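Local coordinates for protein mercuric reductase (Metallosphaera sedula, PDB 4YWO) that probably uses NADPH to reduce mercuric ion to elemental mercury, working as an FAD-containing homodimer, at residues Arg63-Ile67 / Ser88-Lys92; Gly160-Asn164 / Glu260-Ala264; Glu166-Pro170 / Phe189-Tyr193. Where two conformers were deposited one is given. Numbering follows the deposited sequence.

Contact 1 of 3, residues Arg63-Ile67 / Ser88-Lys92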
ATOM      1  N   ARG A  63       8.103 -15.537   1.780  1.00 13.98           N
ATOM      2  CA  ARG A  63       8.323 -16.149   0.486  1.00 13.54           C
ATOM      3  C   ARG A  63       7.373 -17.299   0.268  1.00 14.16           C
ATOM      4  O   ARG A  63       6.781 -17.442  -0.821  1.00 14.44           O
ATOM      5  CB  ARG A  63       9.781 -16.591   0.328  1.00 15.52           C
ATOM      6  CG  ARG A  63      10.060 -17.391  -0.940  1.00 15.24           C
ATOM      7  CD  ARG A  63       9.877 -16.485  -2.189  1.00 16.46           C
ATOM      8  NE  ARG A  63      10.441 -17.156  -3.318  1.00 22.78           N
ATOM      9  CZ  ARG A  63      10.453 -16.638  -4.524  1.00 32.13           C
ATOM     10  NH1 ARG A  63       9.951 -15.438  -4.765  1.00 33.55           N
ATOM     11  NH2 ARG A  63      10.923 -17.397  -5.526  1.00 32.80           N
ATOM     12  N   MET A  64       7.232 -18.176   1.273  1.00 13.10           N
ATOM     13  CA  MET A  64       6.357 -19.324   1.050  1.00 15.48           C
ATOM     14  C   MET A  64       4.872 -18.907   0.946  1.00 16.02           C
ATOM     15  O   MET A  64       4.088 -19.475   0.173  1.00 15.01           O
ATOM     16  CB  MET A  64       6.474 -20.326   2.144  1.00 16.35           C
ATOM     17  CG  MET A  64       7.825 -20.990   2.246  1.00 17.70           C
ATOM     18  SD  MET A  64       8.480 -21.581   0.645  1.00 20.85           S
ATOM     19  CE  MET A  64       7.267 -22.613   0.063  1.00 19.93           C
ATOM     20  N   LEU A  65       4.463 -17.835   1.626  1.00 13.24           N
ATOM     21  CA  LEU A  65       3.090 -17.362   1.476  1.00 13.01           C
ATOM     22  C   LEU A  65       2.870 -16.755   0.117  1.00 13.01           C
ATOM     23  O   LEU A  65       1.761 -16.912  -0.425  1.00 14.64           O
ATOM     24  CB  LEU A  65       2.743 -16.257   2.567  1.00 13.30           C
ATOM     25  CG  LEU A  65       2.533 -16.844   3.966  1.00 15.09           C
ATOM     26  CD1 LEU A  65       2.669 -15.737   4.984  1.00 16.11           C
ATOM     27  CD2 LEU A  65       1.167 -17.421   4.039  1.00 18.83           C
ATOM     28  N   TYR A  66       3.888 -16.136  -0.476  1.00 12.25           N
ATOM     29  CA  TYR A  66       3.826 -15.570  -1.862  1.00 12.81           C
ATOM     30  C   TYR A  66       3.614 -16.709  -2.862  1.00 13.69           C
ATOM     31  O   TYR A  66       2.698 -16.662  -3.712  1.00 14.28           O
ATOM     32  CB  TYR A  66       5.037 -14.736  -2.158  1.00 15.51           C
ATOM     33  CG  TYR A  66       5.175 -14.427  -3.634  1.00 14.20           C
ATOM     34  CD1 TYR A  66       4.377 -13.501  -4.193  1.00 16.58           C
ATOM     35  CD2 TYR A  66       6.121 -15.094  -4.421  1.00 15.56           C
ATOM     36  CE1 TYR A  66       4.522 -13.239  -5.551  1.00 16.86           C
ATOM     37  CE2 TYR A  66       6.254 -14.833  -5.762  1.00 16.10           C
ATOM     38  CZ  TYR A  66       5.404 -13.966  -6.303  1.00 17.35           C
ATOM     39  OH  TYR A  66       5.607 -13.734  -7.693  1.00 21.57           O
ATOM     40  N   ILE A  67       4.442 -17.725  -2.700  1.00 13.07           N
ATOM     41  CA  ILE A  67       4.333 -18.932  -3.601  1.00 14.56           C
ATOM     42  C   ILE A  67       2.970 -19.540  -3.447  1.00 14.78           C
ATOM     43  O   ILE A  67       2.288 -19.856  -4.467  1.00 15.80           O
ATOM     44  CB  ILE A  67       5.386 -19.960  -3.226  1.00 16.69           C
ATOM     45  CG1 ILE A  67       6.698 -19.398  -3.649  1.00 19.08           C
ATOM     46  CG2 ILE A  67       5.138 -21.228  -4.076  1.00 17.94           C
ATOM     47  CD1 ILE A  67       7.808 -20.218  -3.204  1.00 26.31           C
ATOM     48  N   SER A  88       9.674 -26.104  -3.735  1.00 21.45           N
ATOM     49  CA  SER A  88       9.674 -24.660  -3.501  0.50 20.62           C
ATOM     50  C   SER A  88      10.222 -24.312  -2.113  1.00 21.13           C
ATOM     51  O   SER A  88      10.703 -23.213  -1.937  1.00 21.99           O
ATOM     52  CB  SER A  88       8.279 -24.063  -3.737  0.50 19.13           C
ATOM     53  OG  SER A  88       7.370 -24.688  -2.834  0.50 19.37           O
ATOM     54  N   PHE A  89      10.148 -25.228  -1.172  1.00 20.41           N
ATOM     55  CA  PHE A  89      10.785 -24.951   0.191  1.00 22.99           C
ATOM     56  C   PHE A  89      12.297 -24.898   0.095  1.00 25.47           C
ATOM     57  O   PHE A  89      12.989 -23.968   0.605  1.00 25.66           O
ATOM     58  CB  PHE A  89      10.364 -25.951   1.233  1.00 22.30           C
ATOM     59  CG  PHE A  89       8.948 -25.838   1.730  1.00 22.10           C
ATOM     60  CD1 PHE A  89       8.618 -24.948   2.754  1.00 19.57           C
ATOM     61  CD2 PHE A  89       7.920 -26.639   1.218  1.00 22.16           C
ATOM     62  CE1 PHE A  89       7.283 -24.884   3.230  1.00 21.32           C
ATOM     63  CE2 PHE A  89       6.621 -26.562   1.685  1.00 24.40           C
ATOM     64  CZ  PHE A  89       6.294 -25.648   2.686  1.00 22.07           C
ATOM     65  N   GLN A  90      12.845 -25.834  -0.696  1.00 25.86           N
ATOM     66  CA  GLN A  90      14.273 -25.781  -0.961  1.00 32.07           C
ATOM     67  C   GLN A  90      14.715 -24.622  -1.874  1.00 29.67           C
ATOM     68  O   GLN A  90      15.707 -24.005  -1.605  1.00 32.94           O
ATOM     69  CB  GLN A  90      14.762 -27.164  -1.491  1.00 36.86           C
ATOM     70  CG  GLN A  90      16.281 -27.301  -1.550  1.00 52.21           C
ATOM     71  CD  GLN A  90      16.852 -27.076  -2.932  1.00 59.39           C
ATOM     72  OE1 GLN A  90      16.427 -27.707  -3.899  1.00 72.16           O
ATOM     73  NE2 GLN A  90      17.846 -26.195  -3.032  1.00 64.58           N
ATOM     74  N   GLU A  91      13.957 -24.212  -2.891  1.00 29.91           N
ATOM     75  CA  GLU A  91      14.272 -23.056  -3.698  1.00 32.11           C
ATOM     76  C   GLU A  91      14.438 -21.757  -2.912  1.00 34.74           C
ATOM     77  O   GLU A  91      15.252 -20.921  -3.247  1.00 36.89           O
ATOM     78  CB  GLU A  91      13.222 -22.835  -4.817  1.00 43.30           C
ATOM     79  CG  GLU A  91      13.219 -21.367  -5.347  1.00 50.06           C
ATOM     80  CD  GLU A  91      12.018 -20.908  -6.209  1.00 59.38           C
ATOM     81  OE1 GLU A  91      10.803 -21.098  -5.846  1.00 48.67           O
ATOM     82  OE2 GLU A  91      12.306 -20.270  -7.264  1.00 61.90           O
ATOM     83  N   LYS A  92      13.578 -21.570  -1.898  1.00 25.34           N
ATOM     84  CA  LYS A  92      13.549 -20.387  -1.010  1.00 26.57           C
ATOM     85  C   LYS A  92      14.857 -20.300  -0.255  1.00 29.76           C
ATOM     86  O   LYS A  92      15.325 -19.196   0.098  1.00 25.54           O
ATOM     87  CB  LYS A  92      12.363 -20.546  -0.029  1.00 30.40           C
ATOM     88  CG  LYS A  92      12.694 -20.223   1.445  1.00 37.47           C
ATOM     89  CD  LYS A  92      11.504 -20.562   2.258  1.00 42.97           C
ATOM     90  CE  LYS A  92      11.568 -21.955   2.845  1.00 32.76           C
ATOM     91  NZ  LYS A  92      12.859 -22.309   3.470  1.00 33.30           N
TER

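Contact 2 of 3, residues Gly160-Asn164 / Glu260-Ala264. With FAD (flavin-adenine dinucleotide), chain B.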
ATOM      1  N   GLY A 160       7.062 -35.829  19.384  1.00 27.25           N
ATOM      2  CA  GLY A 160       7.876 -34.901  18.526  1.00 24.84           C
ATOM      3  C   GLY A 160       6.904 -33.943  17.795  1.00 26.52           C
ATOM      4  O   GLY A 160       5.698 -34.161  17.710  1.00 23.96           O
ATOM      5  N   PHE A 161       7.483 -32.871  17.279  1.00 22.60           N
ATOM      6  CA  PHE A 161       6.627 -31.762  16.706  1.00 20.01           C
ATOM      7  C   PHE A 161       7.580 -30.897  15.871  1.00 19.99           C
ATOM      8  O   PHE A 161       8.781 -31.015  15.878  1.00 21.24           O
ATOM      9  CB  PHE A 161       5.976 -30.959  17.825  1.00 19.44           C
ATOM     10  CG  PHE A 161       6.936 -30.408  18.828  1.00 21.20           C
ATOM     11  CD1 PHE A 161       7.657 -29.256  18.635  1.00 22.08           C
ATOM     12  CD2 PHE A 161       7.248 -31.135  20.005  1.00 23.71           C
ATOM     13  CE1 PHE A 161       8.643 -28.809  19.528  1.00 26.00           C
ATOM     14  CE2 PHE A 161       8.186 -30.673  20.910  1.00 25.87           C
ATOM     15  CZ  PHE A 161       8.922 -29.540  20.705  1.00 25.83           C
ATOM     16  N   TRP A 162       6.965 -30.004  15.095  1.00 18.34           N
ATOM     17  CA  TRP A 162       7.632 -28.995  14.346  1.00 16.49           C
ATOM     18  C   TRP A 162       7.440 -27.653  15.074  1.00 15.18           C
ATOM     19  O   TRP A 162       6.409 -27.411  15.715  1.00 17.44           O
ATOM     20  CB  TRP A 162       7.099 -28.868  12.957  1.00 17.61           C
ATOM     21  CG  TRP A 162       7.467 -29.929  12.030  1.00 19.57           C
ATOM     22  CD1 TRP A 162       8.336 -30.974  12.258  1.00 23.97           C
ATOM     23  CD2 TRP A 162       7.049 -30.036  10.660  1.00 20.53           C
ATOM     24  NE1 TRP A 162       8.458 -31.743  11.095  1.00 23.29           N
ATOM     25  CE2 TRP A 162       7.668 -31.181  10.119  1.00 22.26           C
ATOM     26  CE3 TRP A 162       6.185 -29.299   9.867  1.00 21.87           C
ATOM     27  CZ2 TRP A 162       7.440 -31.590   8.820  1.00 23.87           C
ATOM     28  CZ3 TRP A 162       5.929 -29.754   8.568  1.00 22.23           C
ATOM     29  CH2 TRP A 162       6.597 -30.838   8.051  1.00 22.85           C
ATOM     30  N   THR A 163       8.443 -26.819  14.895  1.00 17.74           N
ATOM     31  CA  THR A 163       8.328 -25.401  15.176  1.00 17.74           C
ATOM     32  C   THR A 163       8.414 -24.687  13.816  1.00 18.59           C
ATOM     33  O   THR A 163       8.488 -25.314  12.759  1.00 17.23           O
ATOM     34  CB  THR A 163       9.395 -24.841  16.081  1.00 19.33           C
ATOM     35  OG1 THR A 163      10.673 -24.875  15.445  1.00 20.68           O
ATOM     36  CG2 THR A 163       9.445 -25.588  17.395  1.00 21.53           C
ATOM     37  N   ASN A 164       8.451 -23.343  13.833  1.00 18.20           N
ATOM     38  CA  ASN A 164       8.682 -22.631  12.564  1.00 19.14           C
ATOM     39  C   ASN A 164       9.857 -23.081  11.733  1.00 17.49           C
ATOM     40  O   ASN A 164       9.770 -23.086  10.492  1.00 18.10           O
ATOM     41  CB  ASN A 164       8.757 -21.086  12.879  1.00 18.85           C
ATOM     42  CG  ASN A 164       9.890 -20.738  13.841  1.00 19.20           C
ATOM     43  OD1 ASN A 164       9.847 -21.088  15.008  1.00 20.96           O
ATOM     44  ND2 ASN A 164      11.002 -20.165  13.332  1.00 19.17           N
ATOM     45  N   GLU A 260       1.561 -34.469  11.350  1.00 19.32           N
ATOM     46  CA  GLU A 260       2.511 -33.722  12.024  1.00 18.48           C
ATOM     47  C   GLU A 260       1.763 -32.698  12.908  1.00 16.85           C
ATOM     48  O   GLU A 260       0.595 -32.417  12.671  1.00 18.63           O
ATOM     49  CB  GLU A 260       3.389 -33.024  10.984  1.00 19.50           C
ATOM     50  CG  GLU A 260       4.669 -32.393  11.522  1.00 22.52           C
ATOM     51  CD  GLU A 260       5.409 -33.346  12.462  1.00 21.24           C
ATOM     52  OE1 GLU A 260       6.198 -34.179  11.950  1.00 24.33           O
ATOM     53  OE2 GLU A 260       5.195 -33.274  13.700  1.00 21.64           O
ATOM     54  N   ILE A 261       2.475 -32.219  13.911  1.00 16.78           N
ATOM     55  CA  ILE A 261       2.066 -31.197  14.847  1.00 17.74           C
ATOM     56  C   ILE A 261       3.004 -29.984  14.704  1.00 20.31           C
ATOM     57  O   ILE A 261       4.216 -30.121  14.649  1.00 19.15           O
ATOM     58  CB  ILE A 261       2.068 -31.693  16.287  1.00 21.19           C
ATOM     59  CG1 ILE A 261       0.990 -32.768  16.469  1.00 22.35           C
ATOM     60  CG2 ILE A 261       1.780 -30.580  17.242  1.00 19.25           C
ATOM     61  CD1 ILE A 261       1.344 -33.543  17.783  1.00 24.37           C
ATOM     62  N   LEU A 262       2.402 -28.785  14.597  1.00 17.55           N
ATOM     63  CA  LEU A 262       3.175 -27.534  14.503  1.00 17.77           C
ATOM     64  C   LEU A 262       2.828 -26.710  15.743  1.00 16.40           C
ATOM     65  O   LEU A 262       1.636 -26.402  15.987  1.00 17.64           O
ATOM     66  CB  LEU A 262       2.862 -26.689  13.211  1.00 16.10           C
ATOM     67  CG  LEU A 262       3.457 -25.289  13.284  1.00 15.83           C
ATOM     68  CD1 LEU A 262       4.963 -25.261  13.256  1.00 17.22           C
ATOM     69  CD2 LEU A 262       2.815 -24.609  12.085  1.00 18.99           C
ATOM     70  N   LEU A 263       3.808 -26.420  16.569  1.00 17.40           N
ATOM     71  CA  LEU A 263       3.661 -25.491  17.693  1.00 18.22           C
ATOM     72  C   LEU A 263       3.715 -24.028  17.188  1.00 19.40           C
ATOM     73  O   LEU A 263       4.695 -23.653  16.529  1.00 22.01           O
ATOM     74  CB  LEU A 263       4.748 -25.641  18.695  1.00 21.10           C
ATOM     75  CG  LEU A 263       4.780 -26.988  19.343  1.00 26.28           C
ATOM     76  CD1 LEU A 263       5.944 -26.974  20.371  1.00 28.42           C
ATOM     77  CD2 LEU A 263       3.447 -27.372  19.941  1.00 27.21           C
ATOM     78  N   ALA A 264       2.665 -23.280  17.489  1.00 20.10           N
ATOM     79  CA  ALA A 264       2.560 -21.848  17.199  1.00 21.37           C
ATOM     80  C   ALA A 264       1.950 -21.144  18.398  1.00 20.57           C
ATOM     81  O   ALA A 264       1.001 -20.393  18.306  1.00 22.00           O
ATOM     82  CB  ALA A 264       1.738 -21.678  15.961  1.00 22.23           C
TER
HETATM   83  PA  FAD B 501      17.192 -12.460  17.189  1.00 17.78           P
HETATM   84  O1A FAD B 501      17.332 -12.067  15.737  1.00 19.64           O
HETATM   85  O2A FAD B 501      16.801 -13.873  17.552  1.00 18.26           O
HETATM   86  O5B FAD B 501      18.572 -12.109  17.940  1.00 17.74           O
HETATM   87  C5B FAD B 501      19.219 -13.083  18.756  1.00 17.11           C
HETATM   88  C4B FAD B 501      20.533 -13.497  18.105  1.00 17.73           C
HETATM   89  O4B FAD B 501      21.603 -13.352  19.044  1.00 19.23           O
HETATM   90  C3B FAD B 501      20.496 -14.950  17.661  1.00 20.09           C
HETATM   91  O3B FAD B 501      20.703 -15.037  16.248  1.00 25.99           O
HETATM   92  C2B FAD B 501      21.622 -15.648  18.396  1.00 19.08           C
HETATM   93  O2B FAD B 501      22.559 -16.187  17.459  1.00 23.94           O
HETATM   94  C1B FAD B 501      22.294 -14.587  19.253  1.00 18.32           C
HETATM   95  N9A FAD B 501      22.211 -14.972  20.684  1.00 17.10           N
HETATM   96  C8A FAD B 501      21.090 -15.320  21.341  1.00 16.71           C
HETATM   97  N7A FAD B 501      21.354 -15.616  22.640  1.00 19.54           N
HETATM   98  C5A FAD B 501      22.677 -15.456  22.828  1.00 17.10           C
HETATM   99  C6A FAD B 501      23.619 -15.602  23.963  1.00 17.35           C
HETATM  100  N6A FAD B 501      23.187 -15.988  25.188  1.00 20.32           N
HETATM  101  N1A FAD B 501      24.925 -15.336  23.735  1.00 18.49           N
HETATM  102  C2A FAD B 501      25.367 -14.951  22.523  1.00 19.44           C
HETATM  103  N3A FAD B 501      24.569 -14.799  21.451  1.00 19.50           N
HETATM  104  C4A FAD B 501      23.238 -15.032  21.537  1.00 17.83           C
HETATM  105  N1  FAD B 501       8.519  -9.876  12.304  1.00 16.17           N
HETATM  106  C2  FAD B 501       8.070  -8.958  11.411  1.00 19.73           C
HETATM  107  O2  FAD B 501       8.197  -7.745  11.682  1.00 18.81           O
HETATM  108  N3  FAD B 501       7.493  -9.302  10.245  1.00 18.22           N
HETATM  109  C4  FAD B 501       7.320 -10.578   9.882  1.00 22.99           C
HETATM  110  O4  FAD B 501       6.780 -10.865   8.790  1.00 24.59           O
HETATM  111  C4X FAD B 501       7.784 -11.644  10.802  1.00 19.87           C
HETATM  112  N5  FAD B 501       7.646 -12.956  10.509  1.00 19.22           N
HETATM  113  C5X FAD B 501       8.080 -13.906  11.370  1.00 17.24           C
HETATM  114  C6  FAD B 501       7.928 -15.249  11.047  1.00 16.55           C
HETATM  115  C7  FAD B 501       8.371 -16.231  11.926  1.00 17.65           C
HETATM  116  C7M FAD B 501       8.205 -17.686  11.574  1.00 18.69           C
HETATM  117  C8  FAD B 501       9.008 -15.847  13.214  1.00 18.79           C
HETATM  118  C8M FAD B 501       9.486 -16.913  14.164  1.00 18.68           C
HETATM  119  C9  FAD B 501       9.162 -14.505  13.541  1.00 16.81           C
HETATM  120  C9A FAD B 501       8.720 -13.523  12.662  1.00 17.00           C
HETATM  121  N10 FAD B 501       8.872 -12.161  12.986  1.00 16.62           N
HETATM  122  C10 FAD B 501       8.410 -11.199  12.067  1.00 17.59           C
HETATM  123  C1' FAD B 501       9.495 -11.754  14.247  1.00 16.27           C
HETATM  124  C2' FAD B 501      10.928 -11.305  13.984  1.00 18.32           C
HETATM  125  O2' FAD B 501      11.617 -12.317  13.242  1.00 21.07           O
HETATM  126  C3' FAD B 501      11.666 -11.041  15.291  1.00 20.35           C
HETATM  127  O3' FAD B 501      10.895 -10.149  16.103  1.00 21.49           O
HETATM  128  C4' FAD B 501      13.038 -10.432  15.029  1.00 20.13           C
HETATM  129  O4' FAD B 501      13.875 -11.397  14.383  1.00 23.83           O
HETATM  130  C5' FAD B 501      13.693  -9.981  16.329  1.00 18.28           C
HETATM  131  O5' FAD B 501      15.109  -9.945  16.161  1.00 17.38           O
HETATM  132  P   FAD B 501      16.082  -9.906  17.442  1.00 15.20           P
HETATM  133  O1P FAD B 501      17.458  -9.492  16.976  1.00 14.88           O
HETATM  134  O2P FAD B 501      15.393  -9.130  18.537  1.00 14.52           O
HETATM  135  O3P FAD B 501      16.146 -11.453  17.884  1.00 15.00           O
HETATM  136  O   HOH W   1       6.890 -22.243  16.180  1.00 31.12           O

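Contact 3 of 3, residues Glu166-Pro170 / Phe189-Tyr193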
ATOM      1  N   GLU A 166      11.218 -26.037  11.347  1.00 16.45           N
ATOM      2  CA  GLU A 166      10.935 -27.220  10.553  1.00 18.02           C
ATOM      3  C   GLU A 166       9.856 -27.018   9.568  1.00 17.61           C
ATOM      4  O   GLU A 166       9.893 -27.609   8.507  1.00 21.20           O
ATOM      5  CB  GLU A 166      10.594 -28.376  11.489  1.00 20.68           C
ATOM      6  CG  GLU A 166      11.740 -28.792  12.366  1.00 22.54           C
ATOM      7  CD  GLU A 166      11.990 -27.951  13.592  1.00 27.10           C
ATOM      8  OE1 GLU A 166      11.124 -27.284  14.140  1.00 23.88           O
ATOM      9  OE2 GLU A 166      13.156 -27.800  13.964  1.00 30.05           O
ATOM     10  N   ALA A 167       8.827 -26.203   9.920  1.00 15.07           N
ATOM     11  CA  ALA A 167       7.703 -25.960   8.979  1.00 18.47           C
ATOM     12  C   ALA A 167       8.186 -25.190   7.733  1.00 18.11           C
ATOM     13  O   ALA A 167       7.603 -25.311   6.651  1.00 17.71           O
ATOM     14  CB  ALA A 167       6.538 -25.226   9.689  1.00 21.85           C
ATOM     15  N   LEU A 168       9.266 -24.397   7.878  1.00 17.28           N
ATOM     16  CA  LEU A 168       9.866 -23.710   6.731  1.00 18.05           C
ATOM     17  C   LEU A 168      10.855 -24.531   5.881  1.00 19.47           C
ATOM     18  O   LEU A 168      11.174 -24.165   4.757  1.00 20.29           O
ATOM     19  CB  LEU A 168      10.429 -22.380   7.173  1.00 17.19           C
ATOM     20  CG  LEU A 168       9.416 -21.352   7.715  1.00 18.46           C
ATOM     21  CD1 LEU A 168      10.080 -20.196   8.469  1.00 21.93           C
ATOM     22  CD2 LEU A 168       8.511 -20.873   6.579  1.00 19.69           C
ATOM     23  N   SER A 169      11.407 -25.586   6.468  1.00 19.07           N
ATOM     24  CA  SER A 169      12.270 -26.514   5.769  1.00 23.01           C
ATOM     25  C   SER A 169      11.822 -27.940   6.100  1.00 22.08           C
ATOM     26  O   SER A 169      12.566 -28.698   6.777  1.00 22.20           O
ATOM     27  CB  SER A 169      13.692 -26.335   6.229  1.00 26.01           C
ATOM     28  OG  SER A 169      14.154 -25.076   5.964  1.00 25.49           O
ATOM     29  N   PRO A 170      10.636 -28.338   5.686  1.00 21.12           N
ATOM     30  CA  PRO A 170      10.072 -29.647   6.023  1.00 22.36           C
ATOM     31  C   PRO A 170      10.876 -30.814   5.519  1.00 24.66           C
ATOM     32  O   PRO A 170      11.405 -30.751   4.407  1.00 24.57           O
ATOM     33  CB  PRO A 170       8.691 -29.638   5.367  1.00 22.46           C
ATOM     34  CG  PRO A 170       8.780 -28.580   4.283  1.00 20.80           C
ATOM     35  CD  PRO A 170       9.711 -27.524   4.839  1.00 21.38           C
ATOM     36  N   PHE A 189       0.958 -19.955   8.975  1.00 13.04           N
ATOM     37  CA  PHE A 189       1.309 -21.336   8.573  1.00 13.56           C
ATOM     38  C   PHE A 189       0.119 -22.130   8.192  1.00 13.52           C
ATOM     39  O   PHE A 189       0.198 -23.015   7.318  1.00 14.08           O
ATOM     40  CB  PHE A 189       2.130 -22.043   9.724  1.00 13.91           C
ATOM     41  CG  PHE A 189       3.555 -21.593   9.791  1.00 15.25           C
ATOM     42  CD1 PHE A 189       4.460 -22.108   8.876  1.00 17.36           C
ATOM     43  CD2 PHE A 189       4.041 -20.792  10.809  1.00 19.01           C
ATOM     44  CE1 PHE A 189       5.742 -21.695   8.820  1.00 18.20           C
ATOM     45  CE2 PHE A 189       5.421 -20.433  10.804  1.00 20.55           C
ATOM     46  CZ  PHE A 189       6.236 -20.852   9.740  1.00 19.58           C
ATOM     47  N   ALA A 190      -1.037 -21.967   8.858  1.00 14.22           N
ATOM     48  CA  ALA A 190      -2.224 -22.680   8.441  1.00 14.05           C
ATOM     49  C   ALA A 190      -2.638 -22.331   7.029  1.00 16.31           C
ATOM     50  O   ALA A 190      -2.967 -23.239   6.228  1.00 15.61           O
ATOM     51  CB  ALA A 190      -3.381 -22.484   9.376  1.00 14.97           C
ATOM     52  N   GLN A 191      -2.633 -21.066   6.643  1.00 14.58           N
ATOM     53  CA  GLN A 191      -2.958 -20.723   5.306  1.00 15.59           C
ATOM     54  C   GLN A 191      -1.899 -21.244   4.320  1.00 15.03           C
ATOM     55  O   GLN A 191      -2.242 -21.773   3.304  1.00 14.50           O
ATOM     56  CB  GLN A 191      -3.103 -19.211   5.134  1.00 16.80           C
ATOM     57  CG  GLN A 191      -3.410 -18.872   3.690  1.00 18.18           C
ATOM     58  CD  GLN A 191      -3.792 -17.369   3.531  1.00 17.72           C
ATOM     59  OE1 GLN A 191      -2.925 -16.625   3.016  1.00 23.16           O
ATOM     60  NE2 GLN A 191      -5.056 -17.133   3.512  1.00 19.12           N
ATOM     61  N   MET A 192      -0.617 -21.146   4.644  1.00 15.38           N
ATOM     62  CA  MET A 192       0.442 -21.605   3.854  1.00 15.25           C
ATOM     63  C   MET A 192       0.274 -23.099   3.541  1.00 15.38           C
ATOM     64  O   MET A 192       0.250 -23.473   2.358  1.00 17.12           O
ATOM     65  CB  MET A 192       1.785 -21.410   4.549  1.00 17.24           C
ATOM     66  CG  MET A 192       3.059 -21.812   3.821  1.00 19.47           C
ATOM     67  SD  MET A 192       4.506 -21.858   4.901  1.00 19.52           S
ATOM     68  CE  MET A 192       4.604 -20.151   5.507  1.00 18.53           C
ATOM     69  N   TYR A 193       0.053 -23.924   4.591  1.00 14.66           N
ATOM     70  CA  TYR A 193      -0.001 -25.383   4.336  1.00 14.14           C
ATOM     71  C   TYR A 193      -1.287 -25.769   3.749  1.00 15.61           C
ATOM     72  O   TYR A 193      -1.328 -26.634   2.847  1.00 16.52           O
ATOM     73  CB  TYR A 193       0.311 -26.125   5.671  1.00 14.68           C
ATOM     74  CG  TYR A 193       1.795 -26.397   5.860  1.00 15.66           C
ATOM     75  CD1 TYR A 193       2.750 -25.395   6.081  1.00 17.51           C
ATOM     76  CD2 TYR A 193       2.320 -27.704   5.707  1.00 18.38           C
ATOM     77  CE1 TYR A 193       4.132 -25.661   6.133  1.00 16.44           C
ATOM     78  CE2 TYR A 193       3.642 -27.956   5.824  1.00 18.91           C
ATOM     79  CZ  TYR A 193       4.564 -26.986   6.029  1.00 17.69           C
ATOM     80  OH  TYR A 193       5.886 -27.260   6.085  1.00 19.13           O
TER

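Contact 1 of 3, residues Arg63-Ile67 / Ser88-Lys92
Apolar contacts centre on M64, which points from helix 58-78 at helix 87-110. Its CE sits over the face of the F89 ring, 3.8 Å from the centroid and 11° off the normal, a CH-pi contact; SD is 4.5 Å from the same centroid at 32°, an oblique Met-aromatic contact. M64 SD also meets K92 CD at 3.6 Å, R63 CG lies 4.0 Å from K92 CB, and I67 CD1 packs on S88 CB at 3.9 Å. The axes of the two short segments approach to 10.4 Å at 137°, so the helices, successive in the chain, run roughly antiparallel as a splayed hairpin within the flavoprotein fold. CA atoms of M64 and F89 are 7.2 Å apart. No hydrogen bond crosses the interface. The one ionic pair is long: R63 NH2 to E91 OE2, 3.6 Å, near the guanidinium plane. R63 NH1 instead hydrogen-bonds I383 O and N385 OD1 of the second subunit, so the arginine of helix 58-78 reaches across the dimer.

Contact 2 of 3, residues Gly160-Asn164 / Glu260-Ala264
Two backbone hydrogen bonds fix the register: W162 N to I261 O (2.8 Å, 171° at the hydrogen) and L263 N to W162 O (2.9 Å, 165°). They form a single bridge between W162 and L262, with CA atoms 4.7 Å apart. W162 thus bonds to the residues on either side of L262, the parallel pattern, although the end-to-end directions diverge by 60° and 160-164 is not itself a regular strand. The loop docks on 260-263, an outermost strand of the four-stranded parallel sheet within this chain. Where the paths separate, a water bridges them, accepting from N164 N (3.0 Å) and donating to L263 O (2.6 Å).

Side chains reinforce the bridge. L263 CD1 lies over the F161 ring, 3.6 Å from its centroid and 27° off the normal. E260 CG stands 3.5 Å from the centroid of the five-membered ring of W162, 15° off the normal, and W162 CB packs on L262 CD1 at 4.2 Å. E260 OE2 accepts from I261 N at 2.9 Å, while its carboxylate forms salt bridges with K247 and R172. N164 ND2 hydrogen-bonds V56 O and approaches FAD C8M to 3.7 Å. The chemistry therefore implies a main-chain anchor, clad in CH-pi contacts, that joins the sheet edge to a loop ending in the flavin pocket.

Contact 3 of 3, residues Glu166-Pro170 / Phe189-Tyr193
F189 presents its ring to A167 and L168, with CE1 3.7 Å from A167 CB and also 3.7 Å from L168 CD2. The leucine methyl lies at the ring edge, near its plane, so this is edge packing and no stack. L168 CD2 reaches on to M192 CE at 4.1 Å, bringing a second side chain of helix 184-194 against the same leucine. One turn beyond F189, Y193 supplies the polar element: its OH donates to A167 O at 2.7 Å, and P170 CG lies 3.7 Å from the same Y193 OH. The hydrogen bond ties Y193 of helix 184-194 to the backbone of 166-170. The nearest CA atoms, A167 CA and F189 CA, are 7.9 Å apart, a gap filled by the alanine methyl and the aromatic ring. F189 also touches FAD and belongs to its pocket, so this seam borders the cofactor. Helix 184-194 thus has 164-168 against F189, M192 and Y193, helix 58-78 touching M192 through M64 and L65, and strand 199-203 with helix 215-227 packed around A190.

Overall arrangement
All three contacts belong to the pyridine nucleotide-disulphide oxidoreductase part of the chain. Contact 1 comes first along the chain; contact 3 then lies wholly between the two segments of contact 2. Contacts 2 and 3 have centres about 9 Å apart and touch, W162 CZ3 reaching Y193 OH at 3.5 Å. Contacts 1 and 3, about 10 Å apart by centre, meet where F89 CD1 lies 3.5 Å from P170 CD. Contacts 1 and 2 remain separate, their centres about 19 Å and nearest atoms about 7 Å apart. Contact 3 therefore connects helices 58-78 and 87-110 to the parallel-sheet edge at strand 260-263, a continuous run of packing that borders the flavin at N164 and F189, with contact 1 set further back.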